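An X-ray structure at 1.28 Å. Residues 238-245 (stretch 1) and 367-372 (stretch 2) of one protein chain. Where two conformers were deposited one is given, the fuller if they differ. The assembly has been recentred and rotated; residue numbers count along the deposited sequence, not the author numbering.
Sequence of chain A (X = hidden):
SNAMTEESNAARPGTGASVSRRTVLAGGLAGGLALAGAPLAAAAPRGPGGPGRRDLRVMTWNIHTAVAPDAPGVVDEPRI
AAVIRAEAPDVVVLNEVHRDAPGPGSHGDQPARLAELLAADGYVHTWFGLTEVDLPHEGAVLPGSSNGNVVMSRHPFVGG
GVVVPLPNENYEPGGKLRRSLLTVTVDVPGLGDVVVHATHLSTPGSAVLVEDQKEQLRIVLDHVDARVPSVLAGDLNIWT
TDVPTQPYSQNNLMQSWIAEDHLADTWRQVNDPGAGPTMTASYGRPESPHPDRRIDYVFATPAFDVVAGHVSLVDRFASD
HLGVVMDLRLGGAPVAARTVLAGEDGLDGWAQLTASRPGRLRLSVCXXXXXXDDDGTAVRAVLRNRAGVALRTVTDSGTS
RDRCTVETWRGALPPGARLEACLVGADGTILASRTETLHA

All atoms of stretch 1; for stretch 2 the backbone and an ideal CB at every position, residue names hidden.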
# COMPACT_ATOMS: atom_id res chain seq x y z
N ILE A 238 0.30 7.48 -5.64
CA ILE A 238 1.33 7.20 -6.63
C ILE A 238 0.99 5.93 -7.36
O ILE A 238 0.47 4.99 -6.76
CB ILE A 238 2.75 7.08 -5.98
CG1 ILE A 238 2.81 5.94 -4.96
CG2 ILE A 238 3.16 8.41 -5.36
CD1 ILE A 238 4.22 5.69 -4.41
N TRP A 239 1.25 5.90 -8.66
CA TRP A 239 1.28 4.64 -9.39
C TRP A 239 2.54 3.87 -9.00
O TRP A 239 3.41 4.41 -8.31
CB TRP A 239 1.37 4.87 -10.89
CG TRP A 239 0.26 5.62 -11.56
CD1 TRP A 239 -0.82 6.23 -10.99
CD2 TRP A 239 0.15 5.80 -12.97
NE1 TRP A 239 -1.61 6.80 -11.99
CE2 TRP A 239 -1.02 6.54 -13.20
CE3 TRP A 239 0.94 5.41 -14.05
CZ2 TRP A 239 -1.43 6.91 -14.49
CZ3 TRP A 239 0.54 5.77 -15.32
CH2 TRP A 239 -0.63 6.51 -15.53
N THR A 240 2.66 2.64 -9.47
CA THR A 240 3.90 1.91 -9.25
C THR A 240 5.01 2.31 -10.22
O THR A 240 6.19 2.08 -9.94
CB THR A 240 3.71 0.39 -9.33
OG1 THR A 240 3.16 0.06 -10.61
CG2 THR A 240 2.78 -0.10 -8.23
N THR A 241 4.64 2.93 -11.35
CA THR A 241 5.62 3.33 -12.35
C THR A 241 5.41 4.79 -12.74
O THR A 241 4.31 5.34 -12.57
CB THR A 241 5.55 2.46 -13.63
OG1 THR A 241 4.22 2.51 -14.17
CG2 THR A 241 5.96 1.03 -13.34
N ASP A 242 6.45 5.41 -13.28
CA ASP A 242 6.39 6.82 -13.64
C ASP A 242 5.22 7.10 -14.59
O ASP A 242 5.01 6.37 -15.56
CB ASP A 242 7.69 7.24 -14.33
CG ASP A 242 8.90 7.18 -13.41
OD1 ASP A 242 8.74 7.11 -12.17
OD2 ASP A 242 10.03 7.22 -13.94
N VAL A 243 4.48 8.17 -14.31
CA VAL A 243 3.39 8.57 -15.18
C VAL A 243 3.99 9.16 -16.45
O VAL A 243 4.71 10.14 -16.39
CB VAL A 243 2.49 9.61 -14.48
CG1 VAL A 243 1.40 10.11 -15.41
CG2 VAL A 243 1.88 9.02 -13.22
N PRO A 244 3.70 8.55 -17.62
CA PRO A 244 4.40 8.98 -18.83
C PRO A 244 4.08 10.41 -19.27
O PRO A 244 4.88 11.02 -19.98
CB PRO A 244 3.94 7.97 -19.89
CG PRO A 244 2.68 7.37 -19.34
CD PRO A 244 2.85 7.37 -17.85
N THR A 245 2.94 10.94 -18.84
CA THR A 245 2.53 12.29 -19.19
C THR A 245 3.10 13.35 -18.23
O THR A 245 2.87 14.54 -18.41
CB THR A 245 0.99 12.40 -19.26
OG1 THR A 245 0.42 11.93 -18.04
CG2 THR A 245 0.46 11.56 -20.41
N UNK A 367 9.01 -7.24 -12.16
CA UNK A 367 9.43 -6.32 -13.22
C UNK A 367 8.56 -5.07 -13.08
O UNK A 367 7.34 -5.13 -13.28
CB UNK A 367 9.30 -6.95 -14.61
N UNK A 368 9.18 -3.96 -12.73
CA UNK A 368 8.42 -2.73 -12.51
C UNK A 368 8.68 -1.75 -13.63
O UNK A 368 9.29 -0.70 -13.44
CB UNK A 368 8.78 -2.10 -11.16
N UNK A 369 8.21 -2.13 -14.81
CA UNK A 369 8.57 -1.46 -16.04
C UNK A 369 7.44 -1.69 -17.03
O UNK A 369 6.93 -2.81 -17.13
CB UNK A 369 9.91 -1.96 -16.58
N UNK A 370 7.02 -0.63 -17.71
CA UNK A 370 5.99 -0.73 -18.72
C UNK A 370 4.59 -0.61 -18.15
O UNK A 370 4.35 -0.91 -16.98
CB UNK A 370 6.13 -2.06 -19.47
N UNK A 371 3.66 -0.19 -19.00
CA UNK A 371 2.26 -0.10 -18.63
C UNK A 371 1.43 -0.95 -19.60
O UNK A 371 1.20 -2.12 -19.34
CB UNK A 371 1.79 1.36 -18.63
N UNK A 372 1.03 -0.38 -20.72
CA UNK A 372 0.24 -1.12 -21.70
C UNK A 372 1.09 -2.09 -22.52
O UNK A 372 0.60 -3.13 -22.96
CB UNK A 372 -0.48 -0.14 -22.64

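Position 367 lies beyond the reach of stretch 1: its ideal CB has nothing of that stretch within 5.5 Å. This contact therefore sets no rule for it, and many side chains would serve. The deposited residue is Lys367, extended with all four chi angles t, its NZ hydrogen-bonded elsewhere in the structure.

Position 368 is more demanding. Its CA is 6.7 Å from the CA of Thr241, the closest CA pair across the stretches. CA-to-CB points sideways, and the ideal CB lies 4.7 Å from Thr241 CG2 and 5.1 Å from Thr240 O. That carbonyl oxygen asks for a donor about two bonds beyond CB: asparagine suits, with histidine or glutamine possible if they can fold to fit. Asn368 is found, with chi1 t, and its end comes nearer than its CB direction suggests. Its ND2 donates to Thr240 O at 2.9 Å with an angle of 154°, while OD1 packs 3.6 Å from Thr241 CG2 and is hydrogen-bonded elsewhere in the structure.

At 369 CA-to-CB points away, so stretch 1 leaves the choice open. Arg369 is extended through chi3 and makes its side-chain hydrogen bonds elsewhere in the structure; its backbone N passes 4.1 Å from Thr241 CG2.

Position 370 is decided by its own backbone. At phi 86° and psi 155°, a CB would jam against the carbonyl O of residue 369, which by itself calls for glycine. Gly370 is the residue, and its O lies 4.4 Å from Thr241 CG2.

Position 371 points toward stretch 1, but its ideal CB is still 5.2 Å from Thr241 OG1, so a short side chain would leave the gap unbridged. Ahead lie the Thr241 hydroxyl and the carbonyl oxygen of Asp242, with the Trp239 ring and Pro244 nearby. Two oxygens close together favour a long side chain ending in a donor with more than one hydrogen; glutamine, lysine or arginine could all be imagined. Gln371 answers with one amide nitrogen: NE2 donates to Thr241 OG1 at 2.8 Å (169°) and to Asp242 O at 3.0 Å (144°), using both its hydrogens. The same NE2 sits at the edge of the Trp239 ring, near its plane, 3.5 Å from CZ3. Gln371 OE1 rests 3.3 Å from Pro244 CD. Chi2 lies between wells at 143°; of two deposited conformers, the one given makes these contacts.

Position 372 is again out of reach, so stretch 1 sets no preference there. Ala372 is the deposited residue and makes no contact with stretch 1.

Stretch 2 367-372: KNRGQA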
# COMPACT_ATOMS: atom_id res chain seq x y z
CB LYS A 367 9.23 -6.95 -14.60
CG LYS A 367 9.49 -5.95 -15.73
CD LYS A 367 9.25 -6.56 -17.10
CE LYS A 367 9.33 -5.51 -18.19
NZ LYS A 367 9.04 -6.07 -19.54
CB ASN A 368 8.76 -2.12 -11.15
CG ASN A 368 7.67 -1.19 -10.66
OD1 ASN A 368 6.48 -1.46 -10.85
ND2 ASN A 368 8.07 -0.07 -10.06
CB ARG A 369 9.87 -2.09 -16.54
CG ARG A 369 10.51 -1.52 -17.77
CD ARG A 369 11.86 -2.21 -17.95
NE ARG A 369 12.45 -1.95 -19.26
CZ ARG A 369 13.52 -1.20 -19.46
NH1 ARG A 369 14.14 -0.62 -18.44
NH2 ARG A 369 13.99 -1.02 -20.70
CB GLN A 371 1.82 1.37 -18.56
CG GLN A 371 2.29 2.03 -17.26
CD GLN A 371 2.73 3.48 -17.41
OE1 GLN A 371 2.48 4.12 -18.43
NE2 GLN A 371 3.37 4.01 -16.38
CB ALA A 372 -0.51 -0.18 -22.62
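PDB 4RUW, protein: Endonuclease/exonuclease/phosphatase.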